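Local coordinates for fanconi-associated nuclease 1 homolog (Pseudomonas aeruginosa, PDB 5Y7Q), which is a bacterial member of the FAN1 nuclease family that contains HTH, SAP and VRR-NUC regions, at residues A[268-272]-A[273-277]; A[384-388]-A[389-393]; A[501-505]-A[506-510]. All blocks are in the same frame, centred on the assembly; numbering follows the deposited sequence.

Overall arrangement
Each of the three contacts lies at the start of a helix, and they follow one another along the chain: contact 1 opens helix 273-292, contact 2 helix 388-396 and contact 3 helix 505-517. Contacts 1 and 2 lie on opposite sides of the chain's centre, with their own centres about 46 Å apart; contacts 1 and 3 are about 39 Å apart, centre to centre. Contacts 2 and 3 are closer, about 29 Å between centres and about 15 Å between nearest atoms. Both touch strand 538-545 of the five-stranded mixed sheet, contact 2 at V544 and contact 3 at Y539, whereas contact 1 belongs to the helical part of the protein.

Contact 1. Residues A[268-272]-A[273-277]; sequences EPYAN and PWLEG
N272 ends the loop that follows helix 258-264 and stands at the N-cap of helix 273-292, where its backbone O accepts E276 N at 3.1 Å, in the carbonyl plane. One turn of helix is thus closed directly onto the loop, and the chain doubles back enough to bring the CA atoms of Y270 and E276 within 5.3 Å. The N272 side chain adds the N-cap bond: with CG anti to the backbone N (chi1 180°), OD1 takes L275 N at 2.9 Å, again in the carbonyl plane. The same OD1 lies 3.4 Å from W274 CE3, the amide standing steeply to the indole. E276 reaches the other way. Its chain, bent at chi2 (69°), carries the carboxylate back to the loop, where OE1 accepts Y270 N at 2.7 Å from above the carboxylate plane, while OE2 lies 3.2 Å from P269 CB. P269 and E276 run side by side, and the bond to Y270 N ties the loop to the first turn of the helix. L275 CG sits over one face of the Y270 ring, 4.4 Å from Y270 CD2. R279, one turn further along helix 273-292, forms a salt bridge with E276 OE2. Y270 and L275 both pack on A241 of helix 236-253, joining this helix start to its neighbour, and the W274 ring meets that of F233.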
ATOM      1  N   GLU A 268      14.665  -3.703  21.038  1.00130.42           N
ATOM      2  CA  GLU A 268      14.964  -5.056  20.594  1.00138.27           C
ATOM      3  C   GLU A 268      14.074  -5.428  19.404  1.00133.67           C
ATOM      4  O   GLU A 268      12.928  -4.980  19.315  1.00135.38           O
ATOM      5  CB  GLU A 268      14.754  -6.051  21.737  1.00146.32           C
ATOM      6  CG  GLU A 268      15.575  -5.777  23.000  1.00153.99           C
ATOM      7  CD  GLU A 268      14.708  -5.444  24.215  1.00156.49           C
ATOM      8  OE1 GLU A 268      13.711  -4.704  24.053  1.00155.39           O
ATOM      9  OE2 GLU A 268      15.026  -5.925  25.328  1.00154.89           O
ATOM     10  N   PRO A 269      14.578  -6.233  18.465  1.00116.83           N
ATOM     11  CA  PRO A 269      13.733  -6.679  17.349  1.00109.29           C
ATOM     12  C   PRO A 269      12.690  -7.709  17.782  1.00107.30           C
ATOM     13  O   PRO A 269      12.899  -8.496  18.711  1.00106.70           O
ATOM     14  CB  PRO A 269      14.739  -7.283  16.362  1.00103.09           C
ATOM     15  CG  PRO A 269      16.055  -6.668  16.735  1.00101.22           C
ATOM     16  CD  PRO A 269      15.999  -6.542  18.226  1.00108.78           C
ATOM     17  N   TYR A 270      11.547  -7.692  17.093  1.00101.49           N
ATOM     18  CA  TYR A 270      10.461  -8.609  17.418  1.00 98.40           C
ATOM     19  C   TYR A 270      10.810 -10.025  16.984  1.00101.53           C
ATOM     20  O   TYR A 270      11.519 -10.240  15.996  1.00 98.64           O
ATOM     21  CB  TYR A 270       9.144  -8.203  16.736  1.00 85.34           C
ATOM     22  CG  TYR A 270       8.452  -6.980  17.288  1.00 75.40           C
ATOM     23  CD1 TYR A 270       7.856  -6.996  18.540  1.00 76.30           C
ATOM     24  CD2 TYR A 270       8.362  -5.816  16.533  1.00 75.32           C
ATOM     25  CE1 TYR A 270       7.202  -5.870  19.042  1.00 82.73           C
ATOM     26  CE2 TYR A 270       7.724  -4.686  17.021  1.00 78.72           C
ATOM     27  CZ  TYR A 270       7.141  -4.718  18.276  1.00 84.05           C
ATOM     28  OH  TYR A 270       6.504  -3.595  18.750  1.00 85.50           O
ATOM     29  N   ALA A 271      10.294 -10.999  17.735  1.00106.52           N
ATOM     30  CA  ALA A 271      10.417 -12.386  17.311  1.00108.21           C
ATOM     31  C   ALA A 271       9.735 -12.602  15.964  1.00105.93           C
ATOM     32  O   ALA A 271      10.363 -13.064  15.006  1.00101.96           O
ATOM     33  CB  ALA A 271       9.840 -13.314  18.380  1.00111.52           C
ATOM     34  N   ASN A 272       8.458 -12.245  15.864  1.00104.74           N
ATOM     35  CA  ASN A 272       7.698 -12.481  14.643  1.00104.16           C
ATOM     36  C   ASN A 272       8.268 -11.652  13.500  1.00102.30           C
ATOM     37  O   ASN A 272       8.332 -10.420  13.613  1.00102.43           O
ATOM     38  CB  ASN A 272       6.220 -12.152  14.844  1.00108.80           C
ATOM     39  CG  ASN A 272       5.402 -12.377  13.588  1.00111.70           C
ATOM     40  OD1 ASN A 272       5.327 -11.504  12.720  1.00108.74           O
ATOM     41  ND2 ASN A 272       4.787 -13.554  13.481  1.00115.18           N
ATOM     42  N   PRO A 273       8.693 -12.273  12.398  1.00104.47           N
ATOM     43  CA  PRO A 273       9.376 -11.502  11.347  1.00100.47           C
ATOM     44  C   PRO A 273       8.471 -10.535  10.606  1.00 97.99           C
ATOM     45  O   PRO A 273       8.884  -9.400  10.331  1.00104.27           O
ATOM     46  CB  PRO A 273       9.925 -12.596  10.426  1.00100.26           C
ATOM     47  CG  PRO A 273       8.945 -13.705  10.562  1.00106.25           C
ATOM     48  CD  PRO A 273       8.443 -13.666  11.988  1.00110.60           C
ATOM     49  N   TRP A 274       7.245 -10.945  10.273  1.00 94.90           N
ATOM     50  CA  TRP A 274       6.369 -10.061   9.510  1.00 99.94           C
ATOM     51  C   TRP A 274       6.015  -8.808  10.309  1.00101.21           C
ATOM     52  O   TRP A 274       5.762  -7.746   9.720  1.00101.32           O
ATOM     53  CB  TRP A 274       5.131 -10.840   9.051  1.00 98.96           C
ATOM     54  CG  TRP A 274       3.840 -10.083   9.067  1.00100.71           C
ATOM     55  CD1 TRP A 274       3.483  -9.023   8.278  1.00 94.78           C
ATOM     56  CD2 TRP A 274       2.716 -10.353   9.911  1.00105.99           C
ATOM     57  NE1 TRP A 274       2.211  -8.606   8.595  1.00 86.84           N
ATOM     58  CE2 TRP A 274       1.717  -9.409   9.590  1.00 97.47           C
ATOM     59  CE3 TRP A 274       2.460 -11.299  10.916  1.00106.74           C
ATOM     60  CZ2 TRP A 274       0.481  -9.388  10.237  1.00 97.22           C
ATOM     61  CZ3 TRP A 274       1.238 -11.280  11.551  1.00100.54           C
ATOM     62  CH2 TRP A 274       0.261 -10.332  11.209  1.00 97.63           C
ATOM     63  N   LEU A 275       6.051  -8.913  11.648  1.00 99.18           N
ATOM     64  CA  LEU A 275       5.882  -7.764  12.538  1.00 88.46           C
ATOM     65  C   LEU A 275       7.137  -6.887  12.570  1.00 95.52           C
ATOM     66  O   LEU A 275       7.045  -5.646  12.568  1.00 96.06           O
ATOM     67  CB  LEU A 275       5.550  -8.277  13.935  1.00 83.17           C
ATOM     68  CG  LEU A 275       4.671  -7.497  14.905  1.00 77.87           C
ATOM     69  CD1 LEU A 275       3.431  -6.976  14.223  1.00 65.57           C
ATOM     70  CD2 LEU A 275       4.292  -8.432  16.039  1.00 75.47           C
ATOM     71  N   GLU A 276       8.319  -7.525  12.603  1.00 95.50           N
ATOM     72  CA  GLU A 276       9.591  -6.809  12.543  1.00 87.16           C
ATOM     73  C   GLU A 276       9.728  -6.026  11.242  1.00 81.78           C
ATOM     74  O   GLU A 276      10.433  -5.010  11.196  1.00 79.54           O
ATOM     75  CB  GLU A 276      10.744  -7.805  12.713  1.00 97.30           C
ATOM     76  CG  GLU A 276      12.160  -7.222  12.650  1.00106.76           C
ATOM     77  CD  GLU A 276      12.518  -6.346  13.847  1.00112.50           C
ATOM     78  OE1 GLU A 276      11.707  -6.256  14.790  1.00109.76           O
ATOM     79  OE2 GLU A 276      13.616  -5.744  13.842  1.00114.32           O
ATOM     80  N   GLY A 277       9.048  -6.469  10.181  1.00 78.64           N
ATOM     81  CA  GLY A 277       8.963  -5.652   8.982  1.00 65.70           C
ATOM     82  C   GLY A 277       8.280  -4.322   9.232  1.00 71.43           C
ATOM     83  O   GLY A 277       8.788  -3.268   8.853  1.00 83.42           O
TER

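Contact 2. Residues A[384-388]-A[389-393]; sequences EPCSV and EWAVR
V388, E389 and S387 carry this helix start: E389 meets both V388 and S387 where the loop runs into helix 388-396. V388 is the first helical residue, and its carbonyl O serves the next turn: it accepts V392 N at 2.9 Å, with an N-H...O angle of 164° and the donor nearly along the C=O axis. A391 N makes a weak, bent bond to the same O. The valine's branch CG1 sits between the backbone N and the carbonyl carbon, which leaves it facing the E389 carboxylate, 3.5 Å from OE2. E389 answers with a folded chain: CG is anti to the carbonyl carbon and the turn at chi2 (89°) swings the carboxylate back along the helix start. S387 occupies the N-cap position. Its OG donates a weak hydrogen bond to E389 OE1 at 3.3 Å and also lies 3.1 Å from W390 CD1, obliquely to the indole. The serine hydroxyl is thus placed between a carboxylate and an aromatic ring, while its backbone O receives a weak bond from W390 N at 3.3 Å. C386 SG makes a loose apolar contact with A391 CB at 4.4 Å. The W390 ring also meets that of Y405 of strand 402-405 edge to face. R393 NH1 forms a salt bridge with E397 OE2 and a hydrogen bond to V403 O. V388 and V392 both rest on V544 and V574, side chains of the central strand 538-545 and its parallel neighbour 569-577. A helix with serine at its N-cap position, packed by V388 and V392 on a mixed sheet, is consistent with the alpha/beta core of a VRR-NUC domain, with bound nucleic acid about 6 Å from the nearest atom.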
ATOM      1  N   GLU A 384      -2.174  20.354 -27.411  1.00148.15           N
ATOM      2  CA  GLU A 384      -1.598  20.514 -26.072  1.00147.29           C
ATOM      3  C   GLU A 384      -0.994  19.193 -25.584  1.00140.48           C
ATOM      4  O   GLU A 384      -1.051  18.209 -26.320  1.00134.94           O
ATOM      5  CB  GLU A 384      -2.693  21.019 -25.116  1.00155.30           C
ATOM      6  CG  GLU A 384      -3.202  22.431 -25.413  1.00164.65           C
ATOM      7  CD  GLU A 384      -2.168  23.510 -25.117  1.00167.56           C
ATOM      8  OE1 GLU A 384      -1.240  23.245 -24.317  1.00163.49           O
ATOM      9  OE2 GLU A 384      -2.287  24.621 -25.689  1.00167.60           O
ATOM     10  N   PRO A 385      -0.401  19.155 -24.363  1.00141.47           N
ATOM     11  CA  PRO A 385       0.102  17.841 -23.923  1.00146.68           C
ATOM     12  C   PRO A 385      -1.056  16.909 -23.525  1.00153.32           C
ATOM     13  O   PRO A 385      -1.982  17.462 -22.923  1.00158.58           O
ATOM     14  CB  PRO A 385       0.983  18.187 -22.715  1.00142.52           C
ATOM     15  CG  PRO A 385       0.374  19.431 -22.158  1.00140.24           C
ATOM     16  CD  PRO A 385      -0.141  20.201 -23.350  1.00140.03           C
ATOM     17  N   CYS A 386      -1.086  15.600 -23.839  1.00152.81           N
ATOM     18  CA  CYS A 386      -0.086  14.769 -24.560  1.00145.04           C
ATOM     19  C   CYS A 386       1.307  14.598 -23.932  1.00132.09           C
ATOM     20  O   CYS A 386       2.279  15.237 -24.338  1.00134.54           O
ATOM     21  CB  CYS A 386       0.096  15.247 -26.007  1.00147.31           C
ATOM     22  SG  CYS A 386       0.938  14.023 -27.056  1.00142.16           S
ATOM     23  N   SER A 387       1.370  13.728 -22.926  1.00122.08           N
ATOM     24  CA  SER A 387       2.649  13.263 -22.409  1.00113.19           C
ATOM     25  C   SER A 387       3.473  12.624 -23.523  1.00103.77           C
ATOM     26  O   SER A 387       2.939  12.134 -24.521  1.00107.00           O
ATOM     27  CB  SER A 387       2.434  12.243 -21.297  1.00115.61           C
ATOM     28  OG  SER A 387       2.291  10.948 -21.854  1.00110.48           O
ATOM     29  N   VAL A 388       4.798  12.644 -23.349  1.00 85.92           N
ATOM     30  CA  VAL A 388       5.713  12.292 -24.437  1.00 81.88           C
ATOM     31  C   VAL A 388       5.612  10.812 -24.819  1.00 82.06           C
ATOM     32  O   VAL A 388       5.809  10.449 -25.990  1.00 79.43           O
ATOM     33  CB  VAL A 388       7.153  12.690 -24.047  1.00 79.66           C
ATOM     34  CG1 VAL A 388       7.690  11.778 -22.956  1.00 76.37           C
ATOM     35  CG2 VAL A 388       8.071  12.697 -25.255  1.00 64.85           C
ATOM     36  N   GLU A 389       5.299   9.937 -23.861  1.00 83.63           N
ATOM     37  CA  GLU A 389       5.220   8.509 -24.159  1.00 79.10           C
ATOM     38  C   GLU A 389       4.148   8.216 -25.209  1.00 75.76           C
ATOM     39  O   GLU A 389       4.374   7.420 -26.131  1.00 74.64           O
ATOM     40  CB  GLU A 389       4.968   7.721 -22.869  1.00 78.64           C
ATOM     41  CG  GLU A 389       6.133   7.777 -21.854  1.00 88.62           C
ATOM     42  CD  GLU A 389       6.049   8.951 -20.864  1.00 99.10           C
ATOM     43  OE1 GLU A 389       4.913   9.398 -20.551  1.00104.02           O
ATOM     44  OE2 GLU A 389       7.122   9.415 -20.395  1.00 92.99           O
ATOM     45  N   TRP A 390       2.985   8.867 -25.102  1.00 76.45           N
ATOM     46  CA  TRP A 390       1.966   8.733 -26.138  1.00 80.53           C
ATOM     47  C   TRP A 390       2.482   9.222 -27.480  1.00 82.78           C
ATOM     48  O   TRP A 390       2.096   8.687 -28.528  1.00 80.06           O
ATOM     49  CB  TRP A 390       0.700   9.506 -25.761  1.00 88.32           C
ATOM     50  CG  TRP A 390       0.041   8.997 -24.524  1.00 97.35           C
ATOM     51  CD1 TRP A 390      -0.099   9.662 -23.341  1.00100.69           C
ATOM     52  CD2 TRP A 390      -0.557   7.705 -24.335  1.00 99.15           C
ATOM     53  NE1 TRP A 390      -0.752   8.868 -22.429  1.00104.09           N
ATOM     54  CE2 TRP A 390      -1.043   7.661 -23.010  1.00101.17           C
ATOM     55  CE3 TRP A 390      -0.729   6.582 -25.158  1.00 91.93           C
ATOM     56  CZ2 TRP A 390      -1.693   6.540 -22.486  1.00 96.56           C
ATOM     57  CZ3 TRP A 390      -1.369   5.474 -24.640  1.00 89.41           C
ATOM     58  CH2 TRP A 390      -1.848   5.461 -23.311  1.00 92.38           C
ATOM     59  N   ALA A 391       3.347  10.236 -27.469  1.00 80.10           N
ATOM     60  CA  ALA A 391       3.847  10.773 -28.729  1.00 81.14           C
ATOM     61  C   ALA A 391       4.755   9.770 -29.410  1.00 73.92           C
ATOM     62  O   ALA A 391       4.605   9.495 -30.608  1.00 83.01           O
ATOM     63  CB  ALA A 391       4.586  12.095 -28.508  1.00 81.18           C
ATOM     64  N   VAL A 392       5.714   9.217 -28.667  1.00 60.15           N
ATOM     65  CA  VAL A 392       6.581   8.224 -29.279  1.00 59.23           C
ATOM     66  C   VAL A 392       5.759   7.036 -29.736  1.00 68.53           C
ATOM     67  O   VAL A 392       5.956   6.517 -30.844  1.00 78.80           O
ATOM     68  CB  VAL A 392       7.701   7.791 -28.323  1.00 57.39           C
ATOM     69  CG1 VAL A 392       8.499   6.708 -28.967  1.00 59.14           C
ATOM     70  CG2 VAL A 392       8.603   8.955 -28.008  1.00 65.74           C
ATOM     71  N   ARG A 393       4.797   6.612 -28.909  1.00 63.88           N
ATOM     72  CA  ARG A 393       3.980   5.461 -29.273  1.00 66.92           C
ATOM     73  C   ARG A 393       3.248   5.698 -30.592  1.00 75.62           C
ATOM     74  O   ARG A 393       3.171   4.796 -31.434  1.00 75.22           O
ATOM     75  CB  ARG A 393       2.994   5.142 -28.154  1.00 64.38           C
ATOM     76  CG  ARG A 393       2.445   3.746 -28.252  1.00 60.29           C
ATOM     77  CD  ARG A 393       1.013   3.733 -27.836  1.00 61.91           C
ATOM     78  NE  ARG A 393       0.220   4.608 -28.681  1.00 73.18           N
ATOM     79  CZ  ARG A 393      -0.329   4.222 -29.829  1.00 85.08           C
ATOM     80  NH1 ARG A 393      -0.159   2.975 -30.261  1.00 87.84           N
ATOM     81  NH2 ARG A 393      -1.039   5.079 -30.554  1.00 89.43           N
TER

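Contact 3. Residues A[501-505]-A[506-510]; sequences DCLPA and AHLRA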
ATOM      1  N   ASP A 501       3.004 -14.634 -29.226  1.00 79.23           N
ATOM      2  CA  ASP A 501       3.645 -15.181 -30.403  1.00 90.50           C
ATOM      3  C   ASP A 501       4.952 -14.475 -30.761  1.00 83.49           C
ATOM      4  O   ASP A 501       5.791 -15.080 -31.439  1.00 79.61           O
ATOM      5  CB  ASP A 501       2.630 -15.191 -31.554  1.00107.68           C
ATOM      6  CG  ASP A 501       1.477 -16.209 -31.304  1.00122.87           C
ATOM      7  OD1 ASP A 501       1.654 -17.419 -31.616  1.00125.07           O
ATOM      8  OD2 ASP A 501       0.404 -15.806 -30.779  1.00117.46           O
ATOM      9  N   CYS A 502       5.167 -13.236 -30.305  1.00 83.14           N
ATOM     10  CA  CYS A 502       6.411 -12.526 -30.593  1.00 79.38           C
ATOM     11  C   CYS A 502       7.477 -12.613 -29.505  1.00 78.76           C
ATOM     12  O   CYS A 502       8.629 -12.276 -29.782  1.00 89.18           O
ATOM     13  CB  CYS A 502       6.137 -11.042 -30.857  1.00 84.60           C
ATOM     14  SG  CYS A 502       5.225 -10.682 -32.361  1.00 99.82           S
ATOM     15  N   LEU A 503       7.160 -13.063 -28.293  1.00 70.07           N
ATOM     16  CA  LEU A 503       8.158 -13.042 -27.229  1.00 62.10           C
ATOM     17  C   LEU A 503       8.783 -14.413 -27.072  1.00 68.96           C
ATOM     18  O   LEU A 503       8.055 -15.396 -26.850  1.00 77.49           O
ATOM     19  CB  LEU A 503       7.545 -12.598 -25.906  1.00 59.59           C
ATOM     20  CG  LEU A 503       7.180 -11.112 -25.762  1.00 60.21           C
ATOM     21  CD1 LEU A 503       6.481 -10.833 -24.445  1.00 52.40           C
ATOM     22  CD2 LEU A 503       8.412 -10.246 -25.906  1.00 61.92           C
ATOM     23  N   PRO A 504      10.108 -14.520 -27.150  1.00 74.90           N
ATOM     24  CA  PRO A 504      10.768 -15.811 -26.941  1.00 76.65           C
ATOM     25  C   PRO A 504      10.500 -16.343 -25.546  1.00 75.29           C
ATOM     26  O   PRO A 504      10.425 -15.588 -24.577  1.00 77.79           O
ATOM     27  CB  PRO A 504      12.256 -15.490 -27.132  1.00 71.42           C
ATOM     28  CG  PRO A 504      12.286 -14.203 -27.888  1.00 69.12           C
ATOM     29  CD  PRO A 504      11.070 -13.448 -27.443  1.00 81.56           C
ATOM     30  N   ALA A 505      10.353 -17.668 -25.458  1.00 78.85           N
ATOM     31  CA  ALA A 505      10.171 -18.322 -24.168  1.00 73.14           C
ATOM     32  C   ALA A 505      11.383 -18.150 -23.268  1.00 79.05           C
ATOM     33  O   ALA A 505      11.219 -17.995 -22.054  1.00 86.55           O
ATOM     34  CB  ALA A 505       9.875 -19.804 -24.362  1.00 76.50           C
ATOM     35  N   ALA A 506      12.594 -18.146 -23.831  1.00 81.16           N
ATOM     36  CA  ALA A 506      13.787 -18.024 -23.000  1.00 84.80           C
ATOM     37  C   ALA A 506      13.897 -16.640 -22.379  1.00 90.93           C
ATOM     38  O   ALA A 506      14.326 -16.504 -21.226  1.00100.23           O
ATOM     39  CB  ALA A 506      15.036 -18.346 -23.808  1.00 90.29           C
ATOM     40  N   HIS A 507      13.510 -15.599 -23.119  1.00 86.99           N
ATOM     41  CA  HIS A 507      13.394 -14.278 -22.507  1.00 79.61           C
ATOM     42  C   HIS A 507      12.360 -14.279 -21.390  1.00 82.00           C
ATOM     43  O   HIS A 507      12.581 -13.678 -20.331  1.00 83.64           O
ATOM     44  CB  HIS A 507      13.030 -13.230 -23.553  1.00 68.39           C
ATOM     45  CG  HIS A 507      14.101 -12.994 -24.565  1.00 76.35           C
ATOM     46  ND1 HIS A 507      13.935 -12.149 -25.641  1.00 75.90           N
ATOM     47  CD2 HIS A 507      15.348 -13.509 -24.674  1.00 77.17           C
ATOM     48  CE1 HIS A 507      15.039 -12.151 -26.367  1.00 80.07           C
ATOM     49  NE2 HIS A 507      15.912 -12.966 -25.800  1.00 79.41           N
ATOM     50  N   LEU A 508      11.217 -14.935 -21.615  1.00 74.80           N
ATOM     51  CA  LEU A 508      10.207 -15.009 -20.569  1.00 69.82           C
ATOM     52  C   LEU A 508      10.777 -15.648 -19.322  1.00 72.51           C
ATOM     53  O   LEU A 508      10.610 -15.126 -18.218  1.00 73.74           O
ATOM     54  CB  LEU A 508       8.995 -15.798 -21.040  1.00 68.38           C
ATOM     55  CG  LEU A 508       8.036 -15.014 -21.919  1.00 60.08           C
ATOM     56  CD1 LEU A 508       6.723 -15.728 -21.917  1.00 59.70           C
ATOM     57  CD2 LEU A 508       7.896 -13.624 -21.410  1.00 52.16           C
ATOM     58  N   ARG A 509      11.469 -16.767 -19.479  1.00 72.93           N
ATOM     59  CA  ARG A 509      12.096 -17.391 -18.325  1.00 79.61           C
ATOM     60  C   ARG A 509      13.080 -16.442 -17.657  1.00 78.09           C
ATOM     61  O   ARG A 509      13.079 -16.309 -16.431  1.00 77.25           O
ATOM     62  CB  ARG A 509      12.787 -18.692 -18.734  1.00 83.78           C
ATOM     63  CG  ARG A 509      13.692 -19.244 -17.679  1.00 85.12           C
ATOM     64  CD  ARG A 509      13.653 -20.738 -17.718  1.00104.67           C
ATOM     65  NE  ARG A 509      12.593 -21.272 -16.865  1.00107.21           N
ATOM     66  CZ  ARG A 509      12.417 -22.569 -16.633  1.00112.38           C
ATOM     67  NH1 ARG A 509      11.439 -22.975 -15.845  1.00102.28           N
ATOM     68  NH2 ARG A 509      13.229 -23.462 -17.195  1.00127.32           N
ATOM     69  N   ALA A 510      13.921 -15.763 -18.441  1.00 78.26           N
ATOM     70  CA  ALA A 510      14.901 -14.861 -17.840  1.00 77.32           C
ATOM     71  C   ALA A 510      14.211 -13.800 -16.979  1.00 71.41           C
ATOM     72  O   ALA A 510      14.506 -13.653 -15.783  1.00 66.25           O
ATOM     73  CB  ALA A 510      15.759 -14.223 -18.932  1.00 73.18           C
TER
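P504 packs over one face of the H507 imidazole in a CH-pi contact: P504 CG lies 3.9 Å from the centre of the H507 ring, 29° off its normal. P504 CB stands over the same face, displaced toward the rim, and the ring atom approached most closely is ND1, 3.5 Å from P504 CG. The histidine is turned to this position by a chi1 of -67°, which sets CG anti to the carbonyl carbon and leans the ring back over the P504 ring at the N-cap; M567 also touches the H507 side chain. Next to this packing the helix begins in regular fashion: P504 O accepts L508 N at 3.1 Å, and A505 O accepts R509 N at 2.9 Å. L503 CD1 meets L508 CD2 at 4.4 Å, an apolar pair next to Y539, which both L503 and P504 touch, and Y467, which L508 touches. The R509 guanidinium leads away from the loop into salt bridges with E456 and E463. P504 itself offers no side-chain acceptor to the first-turn amides, and the contact rests on backbone bonds, proline-imidazole packing and leucine dispersion.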